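Local coordinates for protelomerase (Agrobacterium tumefaciens, PDB 4F41), which resolves replicated DNA telomeres into covalently closed hairpin ends, cutting and rejoining strands through a catalytic domain related to tyrosine recombinases, at a contact of chain A with DNA. Residues are numbered along the deposited sequence; one frame, centred on the assembly and turned at random.

Site 1: a contact of chain A with DNA. Residues 154-156, 238, 262. With nucleotides of chain B.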
loop_
_atom_site.group_PDB
_atom_site.type_symbol
_atom_site.label_atom_id
_atom_site.label_comp_id
_atom_site.label_asym_id
_atom_site.label_seq_id
_atom_site.Cartn_x
_atom_site.Cartn_y
_atom_site.Cartn_z
ATOM N N ALA A 154 -3.377 3.316 4.852
ATOM C CA ALA A 154 -3.443 2.923 3.451
ATOM C C ALA A 154 -4.880 2.571 3.077
ATOM O O ALA A 154 -5.646 2.118 3.927
ATOM C CB ALA A 154 -2.517 1.742 3.193
ATOM N N PRO A 155 -5.254 2.798 1.805
ATOM C CA PRO A 155 -6.588 2.449 1.302
ATOM C C PRO A 155 -6.977 1.015 1.650
ATOM O O PRO A 155 -8.109 0.768 2.067
ATOM C CB PRO A 155 -6.432 2.599 -0.210
ATOM C CG PRO A 155 -5.414 3.674 -0.361
ATOM C CD PRO A 155 -4.450 3.499 0.786
ATOM N N TYR A 156 -6.039 0.088 1.488
ATOM C CA TYR A 156 -6.276 -1.309 1.831
ATOM C C TYR A 156 -6.601 -1.434 3.312
ATOM O O TYR A 156 -7.561 -2.103 3.691
ATOM C CB TYR A 156 -5.053 -2.159 1.484
ATOM C CG TYR A 156 -5.271 -3.647 1.637
ATOM C CD1 TYR A 156 -6.222 -4.310 0.873
ATOM C CD2 TYR A 156 -4.517 -4.389 2.536
ATOM C CE1 TYR A 156 -6.422 -5.670 1.007
ATOM C CE2 TYR A 156 -4.711 -5.751 2.675
ATOM C CZ TYR A 156 -5.664 -6.385 1.908
ATOM O OH TYR A 156 -5.861 -7.740 2.043
ATOM N N ARG A 238 -10.302 0.090 -6.805
ATOM C CA ARG A 238 -9.098 0.847 -7.174
ATOM C C ARG A 238 -9.287 1.958 -8.213
ATOM O O ARG A 238 -8.896 3.101 -7.976
ATOM C CB ARG A 238 -7.978 -0.098 -7.619
ATOM C CG ARG A 238 -6.659 0.600 -7.922
ATOM C CD ARG A 238 -5.526 0.020 -7.087
ATOM N NE ARG A 238 -5.660 0.359 -5.673
ATOM C CZ ARG A 238 -5.150 -0.364 -4.681
ATOM N NH1 ARG A 238 -5.317 0.020 -3.423
ATOM N NH2 ARG A 238 -4.478 -1.475 -4.946
ATOM N N TYR A 262 -2.670 7.634 -2.118
ATOM C CA TYR A 262 -1.585 7.396 -1.168
ATOM C C TYR A 262 -0.900 8.691 -0.736
ATOM O O TYR A 262 -0.284 8.749 0.329
ATOM C CB TYR A 262 -0.559 6.416 -1.741
ATOM C CG TYR A 262 0.259 5.714 -0.679
ATOM C CD1 TYR A 262 -0.250 4.611 -0.004
ATOM C CD2 TYR A 262 1.534 6.154 -0.348
ATOM C CE1 TYR A 262 0.487 3.965 0.969
ATOM C CE2 TYR A 262 2.279 5.514 0.625
ATOM C CZ TYR A 262 1.751 4.419 1.279
ATOM O OH TYR A 262 2.485 3.777 2.249
ATOM P P DT B 23 -3.017 -0.356 -0.835
ATOM O OP1 DT B 23 -3.503 0.484 0.281
ATOM O OP2 DT B 23 -3.944 -1.282 -1.516
ATOM O "O5'" DT B 23 -2.379 0.585 -1.956
ATOM C "C5'" DT B 23 -1.452 1.596 -1.593
ATOM C "C4'" DT B 23 -0.899 2.265 -2.835
ATOM O "O4'" DT B 23 -0.235 1.272 -3.656
ATOM C "C3'" DT B 23 -1.945 2.926 -3.729
ATOM O "O3'" DT B 23 -1.466 4.194 -4.154
ATOM C "C2'" DT B 23 -2.074 1.956 -4.900
ATOM C "C1'" DT B 23 -0.644 1.452 -4.996
ATOM N N1 DT B 23 -0.504 0.165 -5.727
ATOM C C2 DT B 23 0.284 0.137 -6.853
ATOM O O2 DT B 23 0.873 1.113 -7.282
ATOM N N3 DT B 23 0.358 -1.086 -7.462
ATOM C C4 DT B 23 -0.260 -2.260 -7.075
ATOM O O4 DT B 23 -0.121 -3.306 -7.705
ATOM C C5 DT B 23 -1.071 -2.160 -5.887
ATOM C C7 DT B 23 -1.792 -3.367 -5.365
ATOM C C6 DT B 23 -1.154 -0.968 -5.277
#
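The telomere resolvase catalytic domain, which belongs to the tyrosine-recombinase type, receives the phosphate of DT23 at the start of helix 155-161, with Tyr156 and Arg238 each holding one of its non-bridging oxygens. The backbone N of Tyr156 donates to OP1 of DT23 at 2.8 Å, and the angle of 168° at the hydrogen shows a nearly straight bond. Because this N-H lies in the first turn of the helix, the helix end would probably add a favourable field at the phosphate. Pro155 lays its ring beside the same oxygen, CD lying 3.2 Å from OP1 of DT23, and the CB of Ala154, an engineered residue, also faces it.

OP2 goes to Arg238. Its NH1 forms a hydrogen bond and salt bridge with OP2 of DT23 at 2.7 Å, and the oxygen sits at the guanidinium edge, within 8° of the plane. CG is anti to the backbone N (chi1 -176°), and bends at chi2 and chi3 then turn the flat group so that one face covers the sugar, with C2' of DT23 placed over its centre. The other terminal nitrogen, NH2, comes 3.3 Å from C7, the methyl group of the DT23 base, a contact without a hydrogen bond. Tyr262 lies along the deoxyribose: its CD1 packs 3.6 Å from C5' of DT23, while its CB lies 3.4 Å from O3'.

In the fold, the two phosphate grips come from the beginnings of separate helices, 155-161 and 238-248, and Tyr262 adds a loop position immediately ahead of helix 263-275.

Site 2: a contact of chain A with DNA. Residues 69, 73, 76, 94, 100. With nucleotides of chain B.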
loop_
_atom_site.group_PDB
_atom_site.type_symbol
_atom_site.label_atom_id
_atom_site.label_comp_id
_atom_site.label_asym_id
_atom_site.label_seq_id
_atom_site.Cartn_x
_atom_site.Cartn_y
_atom_site.Cartn_z
ATOM N N ILE A 69 9.892 -7.853 -12.416
ATOM C CA ILE A 69 10.061 -8.180 -11.004
ATOM C C ILE A 69 8.732 -8.594 -10.369
ATOM O O ILE A 69 8.661 -9.604 -9.661
ATOM C CB ILE A 69 10.676 -6.995 -10.228
ATOM C CG1 ILE A 69 12.105 -6.729 -10.706
ATOM C CG2 ILE A 69 10.685 -7.277 -8.741
ATOM C CD1 ILE A 69 12.741 -5.501 -10.093
ATOM N N THR A 73 7.532 -12.164 -8.848
ATOM C CA THR A 73 6.889 -12.306 -7.545
ATOM C C THR A 73 5.652 -13.196 -7.652
ATOM O O THR A 73 5.456 -14.107 -6.838
ATOM C CB THR A 73 6.495 -10.939 -6.946
ATOM O OG1 THR A 73 7.675 -10.168 -6.688
ATOM C CG2 THR A 73 5.728 -11.125 -5.646
ATOM N N ARG A 76 6.747 -16.869 -8.177
ATOM C CA ARG A 76 7.280 -17.437 -6.943
ATOM C C ARG A 76 6.177 -17.740 -5.933
ATOM O O ARG A 76 6.194 -18.787 -5.280
ATOM C CB ARG A 76 8.327 -16.505 -6.330
ATOM C CG ARG A 76 9.575 -16.348 -7.183
ATOM C CD ARG A 76 10.577 -15.405 -6.542
ATOM N NE ARG A 76 10.977 -15.855 -5.212
ATOM C CZ ARG A 76 11.948 -16.731 -4.981
ATOM N NH1 ARG A 76 12.623 -17.259 -5.994
ATOM N NH2 ARG A 76 12.245 -17.083 -3.738
ATOM N N THR A 94 14.032 -16.935 -10.021
ATOM C CA THR A 94 14.223 -15.604 -9.461
ATOM C C THR A 94 15.039 -14.745 -10.419
ATOM O O THR A 94 15.752 -15.264 -11.277
ATOM C CB THR A 94 14.913 -15.654 -8.084
ATOM O OG1 THR A 94 15.007 -14.330 -7.545
ATOM C CG2 THR A 94 16.307 -16.250 -8.203
ATOM N N TYR A 100 17.752 -6.429 -9.501
ATOM C CA TYR A 100 17.358 -5.939 -8.185
ATOM C C TYR A 100 18.232 -4.776 -7.725
ATOM O O TYR A 100 17.730 -3.799 -7.164
ATOM C CB TYR A 100 17.394 -7.068 -7.153
ATOM C CG TYR A 100 16.383 -8.161 -7.408
ATOM C CD1 TYR A 100 15.029 -7.947 -7.187
ATOM C CD2 TYR A 100 16.782 -9.410 -7.863
ATOM C CE1 TYR A 100 14.100 -8.944 -7.417
ATOM C CE2 TYR A 100 15.859 -10.414 -8.095
ATOM C CZ TYR A 100 14.521 -10.175 -7.870
ATOM O OH TYR A 100 13.599 -11.169 -8.100
ATOM P P DA B 19 16.109 -13.423 -4.539
ATOM O OP1 DA B 19 15.257 -14.543 -4.078
ATOM O OP2 DA B 19 17.225 -13.684 -5.474
ATOM O "O5'" DA B 19 15.185 -12.300 -5.206
ATOM C "C5'" DA B 19 13.761 -12.347 -5.119
ATOM C "C4'" DA B 19 13.229 -11.732 -3.836
ATOM O "O4'" DA B 19 13.846 -10.450 -3.587
ATOM C "C3'" DA B 19 11.752 -11.373 -3.856
ATOM O "O3'" DA B 19 10.946 -12.525 -3.669
ATOM C "C2'" DA B 19 11.651 -10.411 -2.677
ATOM C "C1'" DA B 19 13.021 -9.731 -2.686
ATOM N N9 DA B 19 12.988 -8.326 -3.083
ATOM C C8 DA B 19 13.533 -7.774 -4.209
ATOM N N7 DA B 19 13.351 -6.478 -4.307
ATOM C C5 DA B 19 12.636 -6.156 -3.165
ATOM C C6 DA B 19 12.130 -4.937 -2.674
ATOM N N6 DA B 19 12.279 -3.769 -3.309
ATOM N N1 DA B 19 11.461 -4.962 -1.503
ATOM C C2 DA B 19 11.313 -6.132 -0.870
ATOM N N3 DA B 19 11.743 -7.340 -1.233
ATOM C C4 DA B 19 12.404 -7.282 -2.400
ATOM P P DT B 20 9.444 -12.555 -4.236
ATOM O OP1 DT B 20 8.970 -13.956 -4.199
ATOM O OP2 DT B 20 9.419 -11.794 -5.504
ATOM O "O5'" DT B 20 8.614 -11.740 -3.140
ATOM C "C5'" DT B 20 8.545 -12.223 -1.805
ATOM C "C4'" DT B 20 7.656 -11.329 -0.964
ATOM O "O4'" DT B 20 8.195 -9.984 -0.964
ATOM C "C3'" DT B 20 6.214 -11.217 -1.452
ATOM O "O3'" DT B 20 5.321 -11.253 -0.345
ATOM C "C2'" DT B 20 6.178 -9.865 -2.155
ATOM C "C1'" DT B 20 7.194 -9.067 -1.351
ATOM N N1 DT B 20 7.833 -7.992 -2.147
ATOM C C2 DT B 20 7.789 -6.695 -1.692
ATOM O O2 DT B 20 7.251 -6.368 -0.649
ATOM N N3 DT B 20 8.411 -5.788 -2.510
ATOM C C4 DT B 20 9.051 -6.038 -3.710
ATOM O O4 DT B 20 9.578 -5.146 -4.370
ATOM C C5 DT B 20 9.053 -7.418 -4.122
ATOM C C7 DT B 20 9.716 -7.825 -5.403
ATOM C C6 DT B 20 8.452 -8.316 -3.335
HETATM O O HOH W 1 10.620 -10.753 -7.608
#
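Arg76, on helix 65-82 of this telomere resolvase, runs along the backbone of DT20 and is joined there by Thr73, a neighbour on the same helix. Its CB already lies beside OP1 of DT20, and CG continues past that oxygen. The CD methylene of Arg76 is nearer, 3.2 Å from OP1 of DT20, where chi3 bends the chain (58°). This bend brings NE round to OP1 of DT20, where it forms a hydrogen bond and salt bridge of 2.9 Å. The oxygen lies almost in the guanidinium plane, although the angle of 133° at the hydrogen shows a bent bond. At the tip, NH2 stands 4.0 Å from OP1 of DA19, a longer salt bridge that reaches the preceding phosphate over the guanidinium face.

Thr73 takes the other oxygen: its OG1 donates to OP2 of DT20 at 2.7 Å. The hydroxyl stands beside its own backbone N and also makes a longer hydrogen bond to the carbonyl O of Ile69, approaching from above the carbonyl plane, so its one hydrogen must be shared between the two acceptors or alternate between them. Water 1 links this hydroxyl, Ile69 O, Tyr100 OH and OP2 of DT20, a network that ties OP2 of DT20 indirectly to both helices, 65-82 and 97-116.

Base contacts come from the major-groove side. Ile69 CG2 meets C7, the thymine methyl of DT20, at 3.5 Å, a contact that could contribute to reading this base. Tyr100, in helix 97-116, brings CD1 to 3.3 Å from C8 of DA19, on the purine's Hoogsteen edge. The tyrosine ring and the imidazole ring of DA19 are inclined by 60° in an edge-to-face arrangement, and the phenol OH passes alongside the C5' methylene. Thr94, from a loop, offers OG1 only weakly to OP2 and O5' of DA19.

The C-alpha centres of site 1 and site 2 lie about 23 Å apart, and the two share no residue and no helix. Their common element is strand B: site 2 holds DA19 and DT20, and site 1 holds DT23, three nucleotides 3' of DT20. Site 2 draws on helices 65-82 and 97-116, earlier in the chain, whereas site 1 uses the starts of helices 155-161 and 238-248. Holding the backbone of one strand at both places could help position it relative to the catalytic domain. The deposited assembly has one protein copy, so these contacts alone do not show how a second would bind.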